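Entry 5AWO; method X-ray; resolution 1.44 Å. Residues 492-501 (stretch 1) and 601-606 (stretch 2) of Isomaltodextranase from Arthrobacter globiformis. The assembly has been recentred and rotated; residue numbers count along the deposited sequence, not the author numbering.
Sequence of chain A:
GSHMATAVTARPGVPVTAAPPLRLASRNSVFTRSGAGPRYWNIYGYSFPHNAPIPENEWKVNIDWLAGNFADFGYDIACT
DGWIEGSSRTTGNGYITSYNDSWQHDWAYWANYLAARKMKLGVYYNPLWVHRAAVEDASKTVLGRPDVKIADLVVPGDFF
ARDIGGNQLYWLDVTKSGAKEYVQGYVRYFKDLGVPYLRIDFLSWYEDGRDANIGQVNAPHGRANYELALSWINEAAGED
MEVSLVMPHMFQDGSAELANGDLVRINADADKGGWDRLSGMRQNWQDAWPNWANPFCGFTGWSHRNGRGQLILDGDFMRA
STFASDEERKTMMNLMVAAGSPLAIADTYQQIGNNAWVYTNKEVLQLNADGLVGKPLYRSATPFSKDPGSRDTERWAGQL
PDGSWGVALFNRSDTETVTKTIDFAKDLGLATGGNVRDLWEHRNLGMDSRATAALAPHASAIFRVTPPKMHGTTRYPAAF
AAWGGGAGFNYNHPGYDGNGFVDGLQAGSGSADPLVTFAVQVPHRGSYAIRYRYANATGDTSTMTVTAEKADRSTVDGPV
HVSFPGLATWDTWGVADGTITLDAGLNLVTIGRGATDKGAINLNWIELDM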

# COMPACT_ATOMS: atom_id res chain seq x y z
N ASN A 492 3.30 19.39 19.02
CA ASN A 492 2.79 20.55 19.73
C ASN A 492 3.17 20.60 21.21
O ASN A 492 2.62 21.43 21.94
CB ASN A 492 1.28 20.69 19.54
CG ASN A 492 0.49 19.54 20.10
OD1 ASN A 492 0.98 18.42 20.27
ND2 ASN A 492 -0.79 19.81 20.37
N HIS A 493 4.10 19.74 21.62
CA HIS A 493 4.72 19.82 22.95
C HIS A 493 6.23 19.68 22.76
O HIS A 493 6.70 18.66 22.27
CB HIS A 493 4.20 18.71 23.87
CG HIS A 493 2.71 18.76 24.06
ND1 HIS A 493 2.08 19.83 24.66
CD2 HIS A 493 1.74 17.87 23.74
CE1 HIS A 493 0.77 19.60 24.68
NE2 HIS A 493 0.54 18.42 24.13
N PRO A 494 7.02 20.71 23.16
CA PRO A 494 8.47 20.56 22.89
C PRO A 494 9.19 19.44 23.66
O PRO A 494 8.65 18.85 24.61
CB PRO A 494 9.05 21.95 23.23
CG PRO A 494 7.96 22.75 23.84
CD PRO A 494 6.64 22.07 23.59
N GLY A 495 10.42 19.11 23.22
CA GLY A 495 11.27 18.12 23.90
C GLY A 495 11.37 16.77 23.22
O GLY A 495 12.15 15.90 23.61
N TYR A 496 10.53 16.56 22.21
CA TYR A 496 10.63 15.36 21.39
C TYR A 496 11.96 15.34 20.62
O TYR A 496 12.48 16.39 20.25
CB TYR A 496 9.45 15.29 20.40
CG TYR A 496 9.27 16.53 19.57
CD1 TYR A 496 10.00 16.73 18.41
CD2 TYR A 496 8.38 17.52 19.95
CE1 TYR A 496 9.82 17.85 17.64
CE2 TYR A 496 8.22 18.67 19.22
CZ TYR A 496 8.95 18.84 18.05
OH TYR A 496 8.77 19.97 17.32
N ASP A 497 12.50 14.15 20.42
CA ASP A 497 13.57 13.86 19.47
C ASP A 497 12.98 13.82 18.05
O ASP A 497 11.89 13.29 17.85
CB ASP A 497 14.24 12.52 19.80
CG ASP A 497 14.97 12.54 21.17
OD1 ASP A 497 15.58 13.58 21.49
OD2 ASP A 497 14.92 11.51 21.87
N GLY A 498 13.68 14.39 17.09
CA GLY A 498 13.21 14.38 15.70
C GLY A 498 12.21 15.47 15.36
O GLY A 498 12.24 16.54 15.94
N ASN A 499 11.34 15.18 14.40
CA ASN A 499 10.40 16.16 13.83
C ASN A 499 9.07 16.22 14.61
O ASN A 499 8.28 17.12 14.38
CB ASN A 499 10.11 15.86 12.33
CG ASN A 499 9.38 14.56 12.10
OD1 ASN A 499 9.69 13.56 12.70
ND2 ASN A 499 8.43 14.55 11.12
N GLY A 500 8.86 15.26 15.51
CA GLY A 500 7.61 15.18 16.27
C GLY A 500 7.45 13.85 16.97
O GLY A 500 8.43 13.16 17.29
N PHE A 501 6.19 13.45 17.17
CA PHE A 501 5.86 12.27 17.92
C PHE A 501 4.48 11.79 17.50
O PHE A 501 3.84 12.40 16.64
CB PHE A 501 5.88 12.57 19.44
CG PHE A 501 5.07 13.77 19.83
CD1 PHE A 501 3.70 13.66 20.13
CD2 PHE A 501 5.66 15.01 19.90
CE1 PHE A 501 2.97 14.78 20.50
CE2 PHE A 501 4.94 16.13 20.25
CZ PHE A 501 3.58 16.02 20.55
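Stretch 2 601-606: INLNWI

Stretch 2 is an extended β-strand that continues beyond Ile 606, and it lies against a segment of stretch 1 that is mostly irregular, with neither helix nor strand running through it. The two segments are far apart in sequence, the closest touching residues being 101 positions apart, yet they bury 325 Å² between them, both sides summed. The nearest CA atoms across the stretches are those of Phe 501 and Asn 604, with the CA of Phe 501 4.6 Å from the CA of Asn 604. From there stretch 1 curls round, so that its earlier residues come back to the strand, His 493 beside Asn 602, Tyr 496, Asp 497 and Gly 500 round Asn 604, and the Asp 497 carboxylate at Trp 605.

Ile 601, at the start of the stretch, makes no contact with stretch 1. Its backbone is already extended, with phi/psi of -138/162°, and leads into Asn 602, the first residue to engage. The CA-to-CB bond of Asn 602 points toward stretch 1, and chi1 is in the m well at -70°. Its amide reaches two aromatic rings obliquely: Asn 602 ND2 is 3.7 Å from Phe 501 CE1 and 3.8 Å from His 493 CD2. A water bridges the second pair, accepting a hydrogen bond from Asn 602 ND2 at 3.1 Å and lying 2.8 Å from His 493 NE2, to which it is also hydrogen-bonded. The histidine and the asparagine are thus joined through solvent as well as packed together.

The CA-to-CB bond of Leu 603 points away, and the residue meets stretch 1 through its backbone: the carbonyl Leu 603 O is 3.4 Å from Phe 501 CB. Phe 501, whose own CA-to-CB bond points toward the strand, therefore lies along both Asn 602 and Leu 603 and continues to Asn 604, where Phe 501 CB is 4.1 Å from Asn 604 CA.

Asn 604 has the largest area covered by the other stretch of any residue in the pair. The backbone departs from the extended form here, with phi/psi of -93/-50°. Its CA-to-CB bond points sideways, but chi1 of -163° (t) brings the end of the side chain nearer, into the bend formed by Tyr 496, Asp 497 and Gly 500. The backbone is bridged to stretch 1 by a second water, which lies within hydrogen-bonding distance of both carbonyls, 2.8 Å from Asn 604 O and 3.0 Å from Gly 500 O, and can donate to either.

Trp 605 returns to an extended conformation, with phi/psi of -163/163°, and makes the one direct hydrogen bond identified between the stretches. Trp 605 NE1 donates to Asp 497 OD2 at 2.9 Å, with an N-H...O angle of 167°. The carboxylate oxygen lies at the edge of the indole, near its plane, where the N-H is directed, so the bond is close to linear. Ile 606 is out of reach of stretch 1 as the strand runs on.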

# COMPACT_ATOMS: atom_id res chain seq x y z
N ILE A 601 -0.87 8.38 26.42
CA ILE A 601 0.52 8.81 26.28
C ILE A 601 0.71 9.42 24.92
O ILE A 601 -0.08 9.18 24.01
CB ILE A 601 1.57 7.69 26.43
CG1 ILE A 601 1.62 6.77 25.18
CG2 ILE A 601 1.37 6.91 27.72
CD1 ILE A 601 2.76 5.76 25.22
N ASN A 602 1.79 10.17 24.79
CA ASN A 602 2.35 10.51 23.47
C ASN A 602 3.62 9.70 23.33
O ASN A 602 4.37 9.55 24.29
CB ASN A 602 2.64 11.99 23.36
CG ASN A 602 1.37 12.82 23.31
OD1 ASN A 602 0.33 12.36 22.84
ND2 ASN A 602 1.45 14.07 23.78
N LEU A 603 3.88 9.14 22.14
CA LEU A 603 5.00 8.24 21.96
C LEU A 603 6.01 8.84 21.00
O LEU A 603 5.65 9.18 19.87
CB LEU A 603 4.53 6.88 21.45
CG LEU A 603 5.61 5.81 21.32
CD1 LEU A 603 6.11 5.34 22.69
CD2 LEU A 603 5.11 4.64 20.52
N ASN A 604 7.26 8.94 21.44
CA ASN A 604 8.35 9.46 20.60
C ASN A 604 9.09 8.37 19.86
O ASN A 604 9.29 8.46 18.65
CB ASN A 604 9.32 10.24 21.48
CG ASN A 604 10.25 11.14 20.69
OD1 ASN A 604 10.09 11.39 19.47
ND2 ASN A 604 11.21 11.66 21.37
N TRP A 605 9.51 7.31 20.56
CA TRP A 605 10.23 6.23 19.94
C TRP A 605 10.24 4.99 20.80
O TRP A 605 9.87 5.06 21.99
CB TRP A 605 11.66 6.64 19.56
CG TRP A 605 12.57 7.32 20.61
CD1 TRP A 605 13.01 8.58 20.57
CD2 TRP A 605 13.21 6.71 21.76
NE1 TRP A 605 13.88 8.84 21.63
CE2 TRP A 605 14.01 7.70 22.37
CE3 TRP A 605 13.18 5.44 22.33
CZ2 TRP A 605 14.76 7.46 23.53
CZ3 TRP A 605 13.93 5.20 23.50
CH2 TRP A 605 14.70 6.21 24.07
N ILE A 606 10.56 3.86 20.19
CA ILE A 606 11.01 2.69 20.94
C ILE A 606 12.48 2.42 20.62
O ILE A 606 13.00 2.83 19.57
CB ILE A 606 10.15 1.42 20.70
CG1 ILE A 606 10.31 0.88 19.26
CG2 ILE A 606 8.69 1.68 21.02
CD1 ILE A 606 9.72 -0.49 19.09
O HOH W 1 -0.90 16.03 23.65
O HOH W 2 8.57 10.20 16.63